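Local coordinates for capsular polysaccharide export system protein KpsC (Thermosulfurimonas dismutans, PDB 6MGB) that acts as a beta-2,4 Kdo-transferase and probably adds Kdo units to the conserved glycolipid to which Gram-negative capsular polysaccharides are attached, at residues L175-E178 with D179-R182; R209-Y213 with L214-K218. All coordinates share one frame; numbering follows the deposited sequence.

Interaction 1 of 2, residues L175-E178 with D179-R182; sequences LADE and DTFR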
ATOM      1  N   LEU A 175       1.046  10.757   9.936  1.00 23.31           N
ATOM      2  CA  LEU A 175       1.194  11.445  11.217  1.00 28.25           C
ATOM      3  C   LEU A 175       2.546  11.199  11.878  1.00 29.93           C
ATOM      4  O   LEU A 175       2.714  11.486  13.068  1.00 29.84           O
ATOM      5  CB  LEU A 175       0.067  11.055  12.180  1.00 30.39           C
ATOM      6  CG  LEU A 175      -1.343  11.078  11.581  1.00 30.26           C
ATOM      7  CD1 LEU A 175      -2.388  10.820  12.657  1.00 43.38           C
ATOM      8  CD2 LEU A 175      -1.626  12.388  10.858  1.00 32.98           C
ATOM      9  N   ALA A 176       3.524  10.694  11.134  1.00 25.76           N
ATOM     10  CA  ALA A 176       4.860  10.429  11.647  1.00 27.39           C
ATOM     11  C   ALA A 176       5.867  11.356  10.966  1.00 28.99           C
ATOM     12  O   ALA A 176       5.499  12.253  10.203  1.00 28.24           O
ATOM     13  CB  ALA A 176       5.200   8.953  11.437  1.00 26.63           C
ATOM     14  N   ASP A 177       7.148  11.151  11.256  1.00 28.34           N
ATOM     15  CA  ASP A 177       8.203  11.865  10.545  1.00 27.23           C
ATOM     16  C   ASP A 177       9.457  10.996  10.536  1.00 27.29           C
ATOM     17  O   ASP A 177       9.422   9.819  10.907  1.00 23.99           O
ATOM     18  CB  ASP A 177       8.444  13.254  11.157  1.00 26.57           C
ATOM     19  CG  ASP A 177       8.982  13.201  12.583  1.00 34.23           C
ATOM     20  OD1 ASP A 177       9.528  12.159  13.002  1.00 31.54           O
ATOM     21  OD2 ASP A 177       8.858  14.223  13.292  1.00 41.54           O
ATOM     22  N   GLU A 178      10.573  11.589  10.112  1.00 29.92           N
ATOM     23  CA  GLU A 178      11.802  10.824   9.938  1.00 25.58           C
ATOM     24  C   GLU A 178      12.296  10.264  11.266  1.00 27.18           C
ATOM     25  O   GLU A 178      12.826   9.148  11.320  1.00 30.11           O
ATOM     26  CB  GLU A 178      12.881  11.700   9.295  1.00 30.89           C
ATOM     27  CG  GLU A 178      12.553  12.192   7.883  1.00 37.57           C
ATOM     28  CD  GLU A 178      11.491  13.277   7.855  1.00 38.08           C
ATOM     29  OE1 GLU A 178      11.465  14.111   8.784  1.00 34.54           O
ATOM     30  OE2 GLU A 178      10.675  13.294   6.909  1.00 38.12           O
ATOM     31  N   ASP A 179      12.128  11.021  12.349  1.00 26.17           N
ATOM     32  CA  ASP A 179      12.625  10.602  13.653  1.00 32.58           C
ATOM     33  C   ASP A 179      11.762   9.525  14.297  1.00 27.52           C
ATOM     34  O   ASP A 179      12.204   8.895  15.264  1.00 29.25           O
ATOM     35  CB  ASP A 179      12.730  11.818  14.579  1.00 36.10           C
ATOM     36  CG  ASP A 179      13.780  11.642  15.660  1.00 54.82           C
ATOM     37  OD1 ASP A 179      13.445  11.800  16.852  1.00 50.99           O
ATOM     38  OD2 ASP A 179      14.941  11.327  15.320  1.00 59.79           O
ATOM     39  N   THR A 180      10.549   9.293  13.785  1.00 29.00           N
ATOM     40  CA  THR A 180       9.726   8.197  14.286  1.00 23.15           C
ATOM     41  C   THR A 180      10.423   6.852  14.116  1.00 27.05           C
ATOM     42  O   THR A 180      10.231   5.945  14.935  1.00 28.94           O
ATOM     43  CB  THR A 180       8.378   8.187  13.562  1.00 23.62           C
ATOM     44  OG1 THR A 180       7.793   9.494  13.631  1.00 25.73           O
ATOM     45  CG2 THR A 180       7.431   7.171  14.190  1.00 30.91           C
ATOM     46  N   PHE A 181      11.234   6.702  13.068  1.00 29.75           N
ATOM     47  CA  PHE A 181      11.938   5.442  12.856  1.00 27.36           C
ATOM     48  C   PHE A 181      12.967   5.195  13.954  1.00 28.16           C
ATOM     49  O   PHE A 181      13.161   4.052  14.386  1.00 29.31           O
ATOM     50  CB  PHE A 181      12.592   5.443  11.476  1.00 26.20           C
ATOM     51  CG  PHE A 181      11.615   5.264  10.353  1.00 33.23           C
ATOM     52  CD1 PHE A 181      10.972   6.356   9.794  1.00 24.75           C
ATOM     53  CD2 PHE A 181      11.326   4.000   9.867  1.00 25.52           C
ATOM     54  CE1 PHE A 181      10.065   6.191   8.765  1.00 30.18           C
ATOM     55  CE2 PHE A 181      10.421   3.828   8.840  1.00 29.38           C
ATOM     56  CZ  PHE A 181       9.789   4.924   8.289  1.00 27.79           C
ATOM     57  N   ARG A 182      13.638   6.251  14.419  0.57 23.75           N
ATOM     58  CA  ARG A 182      14.564   6.098  15.537  0.57 29.73           C
ATOM     59  C   ARG A 182      13.819   5.738  16.818  0.57 31.99           C
ATOM     60  O   ARG A 182      14.264   4.871  17.579  0.57 27.45           O
ATOM     61  CB  ARG A 182      15.380   7.376  15.733  0.57 31.71           C
ATOM     62  CG  ARG A 182      16.421   7.275  16.837  0.57 38.69           C
ATOM     63  CD  ARG A 182      17.381   8.455  16.809  0.57 43.14           C
ATOM     64  NE  ARG A 182      16.708   9.731  17.039  0.57 37.72           N
ATOM     65  CZ  ARG A 182      16.481  10.257  18.240  0.57 28.95           C
ATOM     66  NH1 ARG A 182      16.865   9.621  19.339  0.57 41.84           N
ATOM     67  NH2 ARG A 182      15.863  11.424  18.342  0.57 31.31           N
TER
HETATM   68  O   HOH W   1      12.077  14.296  11.313  1.00 28.37           O
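Asp177 carries its CG between its own backbone N and carbonyl carbon (chi1 65°), and Thr180 turns OG1 back beside its backbone N (chi1 -52°), so that each side chain crosses to the main chain of the other. The stronger of the two crossings runs from Asp177 N to Thr180 OG1, 3.0 Å and nearly straight at 169°. In return, Asp177 OD1 takes Thr180 N at 3.1 Å and Asp179 N at 2.9 Å, both weak bonds with bent angles. This reciprocal pair is a capping box, set where the loop after helix 169-172 enters helix 180-191. Thr180 N also reaches Asp177 O at 3.1 Å, the donor standing well above the carbonyl plane. Ala176 CB packs against Thr180 OG1 at 3.4 Å, and Glu178 O lies in plane at the edge of the Phe181 ring, 3.7 Å from CD1. A valine at Thr180 would probably leave Asp177 N without its acceptor and reduce the box to the weak bonds of Asp177 OD1. Glu178 bends at chi2 and forms a salt bridge through OE1 with Arg172; OE1 also receives a bond from a water. In one of two modelled conformers, and so less certainly, Arg182 NE donates to Asp179 OD2, 2.9 Å away and near the guanidinium plane, and NH2 completes the salt bridge to OD1 with a weak bond. Two amides at the helix start thus share one carboxylate oxygen, each weakly; the Asp177 carboxylate is likely to interact favourably with the positive end of the helix dipole, while the other two acids have arginine partners.

Interaction 2 of 2, residues R209-Y213 with L214-K218; sequences RKKGY and LARMK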
ATOM      1  N   ARG A 209      17.965   2.444  -5.782  1.00 44.02           N
ATOM      2  CA  ARG A 209      17.184   3.532  -6.355  1.00 43.74           C
ATOM      3  C   ARG A 209      16.793   4.582  -5.324  1.00 53.74           C
ATOM      4  O   ARG A 209      16.504   5.723  -5.702  1.00 49.84           O
ATOM      5  CB  ARG A 209      15.921   2.983  -7.019  1.00 46.65           C
ATOM      6  CG  ARG A 209      16.192   2.035  -8.176  1.00 58.39           C
ATOM      7  CD  ARG A 209      14.902   1.547  -8.807  1.00 59.30           C
ATOM      8  NE  ARG A 209      14.091   2.657  -9.303  1.00 67.56           N
ATOM      9  CZ  ARG A 209      14.167   3.161 -10.532  1.00 64.49           C
ATOM     10  NH1 ARG A 209      15.015   2.659 -11.422  1.00 58.70           N
ATOM     11  NH2 ARG A 209      13.385   4.175 -10.874  1.00 57.95           N
ATOM     12  N   LYS A 210      16.776   4.227  -4.042  1.00 42.21           N
ATOM     13  CA  LYS A 210      16.371   5.140  -2.985  1.00 42.77           C
ATOM     14  C   LYS A 210      17.243   4.907  -1.760  1.00 36.18           C
ATOM     15  O   LYS A 210      17.987   3.927  -1.672  1.00 31.29           O
ATOM     16  CB  LYS A 210      14.893   4.955  -2.607  1.00 38.57           C
ATOM     17  CG  LYS A 210      13.896   5.143  -3.743  1.00 47.39           C
ATOM     18  CD  LYS A 210      13.277   6.532  -3.730  1.00 55.54           C
ATOM     19  CE  LYS A 210      12.089   6.620  -4.677  1.00 57.52           C
ATOM     20  NZ  LYS A 210      10.992   5.686  -4.299  1.00 53.31           N
ATOM     21  N   LYS A 211      17.143   5.829  -0.811  1.00 42.95           N
ATOM     22  CA  LYS A 211      17.745   5.685   0.504  1.00 33.54           C
ATOM     23  C   LYS A 211      16.667   5.328   1.522  1.00 29.12           C
ATOM     24  O   LYS A 211      15.478   5.577   1.314  1.00 32.85           O
ATOM     25  CB  LYS A 211      18.461   6.975   0.911  1.00 40.03           C
ATOM     26  CG  LYS A 211      19.615   7.349  -0.013  1.00 56.72           C
ATOM     27  CD  LYS A 211      20.065   8.788   0.189  1.00 58.70           C
ATOM     28  CE  LYS A 211      21.221   9.141  -0.739  1.00 61.12           C
ATOM     29  NZ  LYS A 211      22.425   8.303  -0.479  1.00 60.63           N
ATOM     30  N   GLY A 212      17.103   4.725   2.629  1.00 25.06           N
ATOM     31  CA  GLY A 212      16.208   4.272   3.672  1.00 28.25           C
ATOM     32  C   GLY A 212      16.379   5.073   4.953  1.00 37.55           C
ATOM     33  O   GLY A 212      17.328   5.831   5.132  1.00 50.49           O
ATOM     34  N   TYR A 213      15.419   4.888   5.857  1.00 25.64           N
ATOM     35  CA  TYR A 213      15.490   5.541   7.158  1.00 23.85           C
ATOM     36  C   TYR A 213      16.418   4.775   8.096  1.00 26.43           C
ATOM     37  O   TYR A 213      17.461   5.289   8.515  1.00 32.28           O
ATOM     38  CB  TYR A 213      14.091   5.660   7.768  1.00 29.88           C
ATOM     39  CG  TYR A 213      13.123   6.498   6.962  1.00 29.00           C
ATOM     40  CD1 TYR A 213      13.070   7.878   7.118  1.00 36.48           C
ATOM     41  CD2 TYR A 213      12.247   5.908   6.058  1.00 28.22           C
ATOM     42  CE1 TYR A 213      12.179   8.648   6.389  1.00 33.80           C
ATOM     43  CE2 TYR A 213      11.354   6.669   5.325  1.00 26.29           C
ATOM     44  CZ  TYR A 213      11.323   8.037   5.494  1.00 27.57           C
ATOM     45  OH  TYR A 213      10.432   8.793   4.766  1.00 27.95           O
ATOM     46  N   LEU A 214      16.053   3.535   8.430  1.00 26.49           N
ATOM     47  CA  LEU A 214      16.888   2.725   9.310  1.00 25.78           C
ATOM     48  C   LEU A 214      18.166   2.277   8.613  1.00 28.28           C
ATOM     49  O   LEU A 214      19.190   2.074   9.273  1.00 32.69           O
ATOM     50  CB  LEU A 214      16.104   1.509   9.801  1.00 26.42           C
ATOM     51  CG  LEU A 214      14.870   1.804  10.658  1.00 28.59           C
ATOM     52  CD1 LEU A 214      14.043   0.543  10.845  1.00 27.89           C
ATOM     53  CD2 LEU A 214      15.280   2.380  12.003  1.00 35.89           C
ATOM     54  N   ALA A 215      18.128   2.128   7.288  1.00 25.50           N
ATOM     55  CA  ALA A 215      19.294   1.637   6.563  1.00 32.37           C
ATOM     56  C   ALA A 215      20.468   2.605   6.657  1.00 34.67           C
ATOM     57  O   ALA A 215      21.625   2.180   6.556  1.00 33.63           O
ATOM     58  CB  ALA A 215      18.929   1.385   5.100  1.00 28.62           C
ATOM     59  N   ARG A 216      20.197   3.896   6.852  1.00 39.47           N
ATOM     60  CA  ARG A 216      21.247   4.903   6.957  1.00 49.15           C
ATOM     61  C   ARG A 216      21.745   5.106   8.382  1.00 50.94           C
ATOM     62  O   ARG A 216      22.775   5.760   8.571  1.00 48.99           O
ATOM     63  CB  ARG A 216      20.754   6.250   6.421  1.00 53.13           C
ATOM     64  CG  ARG A 216      20.205   6.191   5.011  1.00 65.05           C
ATOM     65  CD  ARG A 216      21.256   5.927   3.955  1.00 73.55           C
ATOM     66  NE  ARG A 216      22.200   7.029   3.779  1.00 72.30           N
ATOM     67  CZ  ARG A 216      23.061   7.109   2.773  1.00 78.65           C
ATOM     68  NH1 ARG A 216      23.078   6.149   1.866  1.00 76.91           N
ATOM     69  NH2 ARG A 216      23.905   8.132   2.675  1.00 78.91           N
ATOM     70  N   MET A 217      21.044   4.579   9.378  1.00 48.10           N
ATOM     71  CA  MET A 217      21.449   4.761  10.762  0.51 54.03           C
ATOM     72  C   MET A 217      22.605   3.830  11.114  1.00 50.69           C
ATOM     73  O   MET A 217      22.811   2.784  10.494  1.00 47.53           O
ATOM     74  CB  MET A 217      20.282   4.490  11.710  0.51 52.87           C
ATOM     75  CG  MET A 217      19.086   5.400  11.522  0.51 56.26           C
ATOM     76  SD  MET A 217      17.810   5.051  12.745  0.51 51.99           S
ATOM     77  CE  MET A 217      16.469   6.062  12.131  0.51 49.18           C
ATOM     78  N   LYS A 218      23.365   4.230  12.131  1.00 55.50           N
ATOM     79  CA  LYS A 218      24.407   3.394  12.720  1.00 53.95           C
ATOM     80  C   LYS A 218      23.798   2.748  13.959  1.00 54.96           C
ATOM     81  O   LYS A 218      23.695   3.379  15.014  1.00 71.00           O
ATOM     82  CB  LYS A 218      25.649   4.207  13.069  1.00 66.98           C
ATOM     83  CG  LYS A 218      26.466   4.656  11.874  1.00 69.52           C
ATOM     84  CD  LYS A 218      27.712   5.403  12.326  1.00 83.69           C
ATOM     85  CE  LYS A 218      28.530   5.901  11.147  1.00 81.53           C
ATOM     86  NZ  LYS A 218      29.717   6.682  11.593  1.00 83.26           N
TER
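Lys211 lays its CD over the centre of the Arg216 guanidinium, 4.3 Å above the plane, and the two chains cross at a slant. The Lys211 chain is extended until chi4, where a turn of -62° brings NZ over the same face, 3.3 Å from Arg216 NH1. Both groups are donors, so no bond forms between them; the like charges lie at the exposed surface, where solvent probably screens them. Arg216 gets there by bending at chi2 and chi3, which folds its chain back over the preceding backbone. Its CG presses on Gly212 O at 2.9 Å, a tight contact. Gly212 is itself hemmed in: a CB on this residue would come 3.1 Å from Ala215 CB, and its buried N has no hydrogen-bonding partner. From Tyr213 onward the chain coils through two overlapping type I turns, the first closed by a weak bond from Arg216 N to Tyr213 O at 3.5 Å, the second by Met217 N to Leu214 O at 3.1 Å. In the conformer modelled here, Met217 CG rests 3.4 Å from Tyr213 O. While the basic pair stays on the outside, the buried Tyr213 ring meets Tyr166 at an inclined angle, and Leu214 packs on Phe181 and Met184. The start of the coil turns its amides inward: Leu214 N and Ala215 N donate to OD1 and OD2 of Asp163, with a weaker bond from Tyr213 N to OD1. Asp163, which binds CMP, follows the central strand 158-162 of the six-stranded parallel sheet. The loop thus packs beside the CMP site in the Rossmann-like, parallel-sheet domain, consistent with the GT-B family of the protein.

Both contacts are local turns on the same side of the chain's centre, each partly buried, and their inner faces join: Phe181 of interaction 1 stacks on Tyr213 of interaction 2, while Leu214 and Glu178 add further packing across the seam. Interaction 1 starts a regular helix and is held by backbone amides donating to an aspartate and a threonine side chain, with main-chain bonds beside them. In interaction 2 the chain coils without becoming a regular helix, its one hydrogen bond between the segments is weak, and its outer charges are basic. The shared aromatic layer is part of the buried side of both, beside Asp163, whereas the Asp179-Arg182 and Lys211-Arg216 pairs remain at the surface.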